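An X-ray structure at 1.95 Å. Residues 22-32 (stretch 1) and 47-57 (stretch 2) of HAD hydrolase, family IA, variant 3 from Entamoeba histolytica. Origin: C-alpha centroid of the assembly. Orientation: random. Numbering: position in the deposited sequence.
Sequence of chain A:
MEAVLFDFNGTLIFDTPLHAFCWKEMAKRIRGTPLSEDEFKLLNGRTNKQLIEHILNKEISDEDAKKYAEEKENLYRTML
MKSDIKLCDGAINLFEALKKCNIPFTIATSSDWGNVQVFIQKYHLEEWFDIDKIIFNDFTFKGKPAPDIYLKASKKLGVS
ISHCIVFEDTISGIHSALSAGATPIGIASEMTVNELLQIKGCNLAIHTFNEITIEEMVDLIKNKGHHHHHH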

# COMPACT_ATOMS: atom_id res chain seq x y z
N CYS A 22 15.78 1.68 5.17
CA CYS A 22 15.80 3.14 5.29
C CYS A 22 15.56 3.58 6.73
O CYS A 22 16.22 4.50 7.21
CB CYS A 22 14.76 3.79 4.38
SG CYS A 22 15.15 3.49 2.67
N TRP A 23 14.64 2.92 7.44
CA TRP A 23 14.46 3.32 8.84
C TRP A 23 15.65 2.90 9.69
O TRP A 23 15.97 3.57 10.68
CB TRP A 23 13.17 2.73 9.44
CG TRP A 23 11.97 3.54 9.04
CD1 TRP A 23 10.92 3.13 8.27
CD2 TRP A 23 11.71 4.90 9.39
NE1 TRP A 23 10.01 4.16 8.12
CE2 TRP A 23 10.48 5.26 8.80
CE3 TRP A 23 12.42 5.87 10.13
CZ2 TRP A 23 9.94 6.54 8.92
CZ3 TRP A 23 11.88 7.14 10.25
CH2 TRP A 23 10.65 7.47 9.65
N LYS A 24 16.29 1.78 9.36
CA LYS A 24 17.46 1.38 10.13
C LYS A 24 18.60 2.35 9.90
O LYS A 24 19.31 2.74 10.85
CB LYS A 24 17.87 -0.06 9.78
CG LYS A 24 16.91 -1.06 10.41
CD LYS A 24 17.20 -2.49 9.95
CE LYS A 24 16.18 -3.45 10.53
NZ LYS A 24 16.45 -4.84 10.13
N GLU A 25 18.78 2.76 8.65
CA GLU A 25 19.81 3.75 8.35
C GLU A 25 19.51 5.07 9.04
O GLU A 25 20.42 5.71 9.58
CB GLU A 25 19.93 3.92 6.82
CG GLU A 25 20.90 5.02 6.37
CD GLU A 25 22.39 4.70 6.63
OE1 GLU A 25 23.17 5.66 6.83
OE2 GLU A 25 22.79 3.51 6.63
N MET A 26 18.23 5.50 9.07
CA MET A 26 17.88 6.75 9.75
C MET A 26 18.14 6.66 11.24
O MET A 26 18.65 7.61 11.85
CB MET A 26 16.40 7.11 9.53
CG MET A 26 16.04 7.49 8.10
SD MET A 26 17.05 8.87 7.50
CE MET A 26 16.37 10.11 8.58
N ALA A 27 17.75 5.55 11.86
CA ALA A 27 18.08 5.33 13.26
C ALA A 27 19.58 5.46 13.50
O ALA A 27 20.01 6.06 14.49
CB ALA A 27 17.56 3.97 13.71
N LYS A 28 20.39 4.87 12.62
CA LYS A 28 21.83 4.94 12.83
C LYS A 28 22.33 6.37 12.73
O LYS A 28 23.17 6.81 13.53
CB LYS A 28 22.55 4.03 11.81
CG LYS A 28 24.11 4.04 11.85
CD LYS A 28 24.67 3.28 13.05
CE LYS A 28 26.20 3.32 13.12
NZ LYS A 28 26.71 2.75 14.41
N ARG A 29 21.81 7.13 11.76
CA ARG A 29 22.24 8.50 11.57
C ARG A 29 21.87 9.37 12.76
O ARG A 29 22.67 10.20 13.20
CB ARG A 29 21.62 9.08 10.29
CG ARG A 29 22.13 8.40 9.02
CD ARG A 29 21.53 9.01 7.75
NE ARG A 29 21.98 8.26 6.57
CZ ARG A 29 21.65 8.56 5.32
NH1 ARG A 29 20.86 9.59 5.08
NH2 ARG A 29 22.11 7.82 4.31
N ILE A 30 20.67 9.15 13.31
CA ILE A 30 20.11 10.04 14.32
C ILE A 30 20.56 9.65 15.71
O ILE A 30 21.07 10.47 16.48
CB ILE A 30 18.56 10.05 14.23
CG1 ILE A 30 18.11 10.75 12.94
CG2 ILE A 30 17.97 10.76 15.49
CD1 ILE A 30 16.70 10.37 12.48
N ARG A 31 20.36 8.39 16.08
CA ARG A 31 20.69 7.97 17.43
C ARG A 31 22.03 7.26 17.53
O ARG A 31 22.53 7.06 18.64
CB ARG A 31 19.56 7.09 18.00
CG ARG A 31 19.57 5.63 17.53
CD ARG A 31 18.35 4.87 18.06
NE ARG A 31 18.46 3.46 17.73
CZ ARG A 31 17.62 2.50 18.09
NH1 ARG A 31 16.52 2.76 18.79
NH2 ARG A 31 17.88 1.24 17.74
N GLY A 32 22.66 6.91 16.40
CA GLY A 32 23.96 6.27 16.43
C GLY A 32 23.93 4.76 16.33
O GLY A 32 25.00 4.15 16.28
N THR A 47 3.05 4.94 12.15
CA THR A 47 3.21 6.09 11.27
C THR A 47 4.67 6.51 11.19
O THR A 47 5.48 6.18 12.06
CB THR A 47 2.38 7.28 11.76
OG1 THR A 47 2.83 7.69 13.07
CG2 THR A 47 0.88 6.91 11.85
N ASN A 48 4.99 7.35 10.20
CA ASN A 48 6.34 7.88 10.15
C ASN A 48 6.65 8.63 11.44
O ASN A 48 7.78 8.58 11.94
CB ASN A 48 6.51 8.78 8.93
CG ASN A 48 6.63 7.98 7.66
OD1 ASN A 48 6.84 6.76 7.70
ND2 ASN A 48 6.51 8.65 6.52
N LYS A 49 5.67 9.36 11.97
CA LYS A 49 5.91 10.13 13.18
C LYS A 49 6.28 9.21 14.33
O LYS A 49 7.19 9.51 15.12
CB LYS A 49 4.67 10.96 13.51
CG LYS A 49 4.79 11.83 14.76
CD LYS A 49 3.69 12.92 14.74
CE LYS A 49 3.81 13.92 15.90
NZ LYS A 49 3.48 13.33 17.24
N GLN A 50 5.55 8.10 14.47
CA GLN A 50 5.82 7.17 15.55
C GLN A 50 7.21 6.57 15.42
O GLN A 50 7.87 6.30 16.43
CB GLN A 50 4.77 6.06 15.58
CG GLN A 50 3.37 6.50 15.99
CD GLN A 50 2.37 5.36 15.93
OE1 GLN A 50 1.90 4.99 14.86
NE2 GLN A 50 2.04 4.80 17.08
N LEU A 51 7.65 6.30 14.19
CA LEU A 51 8.99 5.76 13.99
C LEU A 51 10.05 6.76 14.45
O LEU A 51 10.99 6.41 15.18
CB LEU A 51 9.20 5.40 12.51
CG LEU A 51 8.89 3.98 12.05
CD1 LEU A 51 9.95 3.02 12.51
CD2 LEU A 51 7.55 3.50 12.52
N ILE A 52 9.92 8.01 14.03
CA ILE A 52 10.91 9.02 14.40
C ILE A 52 10.91 9.25 15.90
O ILE A 52 11.98 9.38 16.53
CB ILE A 52 10.66 10.33 13.64
CG1 ILE A 52 10.72 10.07 12.13
CG2 ILE A 52 11.69 11.38 14.08
CD1 ILE A 52 9.82 11.01 11.29
N GLU A 53 9.71 9.31 16.51
CA GLU A 53 9.62 9.44 17.96
C GLU A 53 10.28 8.26 18.67
O GLU A 53 10.91 8.45 19.71
CB GLU A 53 8.15 9.57 18.39
CG GLU A 53 7.55 10.90 17.91
CD GLU A 53 6.06 11.02 18.18
OE1 GLU A 53 5.40 9.96 18.28
OE2 GLU A 53 5.58 12.16 18.33
N HIS A 54 10.13 7.05 18.14
CA HIS A 54 10.85 5.92 18.72
C HIS A 54 12.36 6.15 18.66
O HIS A 54 13.07 5.93 19.65
CB HIS A 54 10.51 4.62 18.01
CG HIS A 54 11.26 3.44 18.56
ND1 HIS A 54 10.80 2.71 19.63
CD2 HIS A 54 12.45 2.91 18.22
CE1 HIS A 54 11.67 1.76 19.91
NE2 HIS A 54 12.68 1.85 19.06
N ILE A 55 12.86 6.58 17.51
CA ILE A 55 14.30 6.74 17.30
C ILE A 55 14.85 7.84 18.20
O ILE A 55 15.92 7.68 18.80
CB ILE A 55 14.57 7.04 15.81
CG1 ILE A 55 14.29 5.78 14.97
CG2 ILE A 55 16.01 7.58 15.62
CD1 ILE A 55 14.14 6.02 13.45
N LEU A 56 14.15 8.97 18.31
CA LEU A 56 14.55 10.02 19.24
C LEU A 56 14.23 9.68 20.69
O LEU A 56 14.79 10.30 21.61
CB LEU A 56 13.85 11.34 18.87
CG LEU A 56 14.23 11.92 17.51
CD1 LEU A 56 13.17 12.93 17.08
CD2 LEU A 56 15.62 12.55 17.57
N ASN A 57 13.37 8.69 20.92
CA ASN A 57 12.80 8.40 22.24
C ASN A 57 12.14 9.64 22.83
O ASN A 57 12.34 9.97 24.00
CB ASN A 57 13.84 7.82 23.20
CG ASN A 57 13.20 7.05 24.35
OD1 ASN A 57 12.13 6.46 24.19
ND2 ASN A 57 13.83 7.09 25.52
O HOH W 1 7.77 4.76 6.16
O HOH W 2 15.60 4.89 20.43

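The apolar centre of this contact is built from two reciprocal knobs, Trp 23 and Ile 55, each covered by the other stretch over more than 120 Å² of a total buried surface of 510 Å². The side chain of Trp 23 sits among Asn 48, Leu 51, Ile 52 and Ile 55. Leu 51 CB lies 3.7 Å from the centroid of the six-membered ring of Trp 23 and only 5° off the ring normal, which identifies a CH-pi contact over the face. Ile 52 instead meets the ring at its edge, with CG1 3.6 Å from Trp 23 CH2.

Ile 55 fills the complementary hole formed by Trp 23, Ala 27, Ile 30 and Arg 31. Its CD1 approaches Trp 23 CE3 at 3.7 Å, and its CG1 lies 3.9 Å from Ala 27 CB. The small alanine side chain accompanies a close backbone approach, 5.7 Å between Ala 27 CA and Ile 55 CA, against 7.9 Å between Trp 23 CA and Leu 51 CA. The two helix axes, 39° apart in direction, approach to 9.9 Å.

Farther out, Ile 30 CG2 extends the apolar surface, touching Ile 55 CG2 at 3.7 Å and Leu 56 CD2 at 3.6 Å. The CA-to-CB bond of Leu 56 points away, but the end of its side chain comes nearer.

No direct hydrogen bond crosses the contact; water makes the polar links at both ends. Water 1 accepts from Trp 23 NE1 (3.0 Å to its O) and donates to Asn 48 OD1 (2.7 Å from its O), joining the ring edge to the start of the second helix. Water 2 accepts from Arg 31 NH1 and donates to His 54 O, with its O 2.8 Å from each. Arg 31 NH1 also lies 4.0 Å from His 54 NE2.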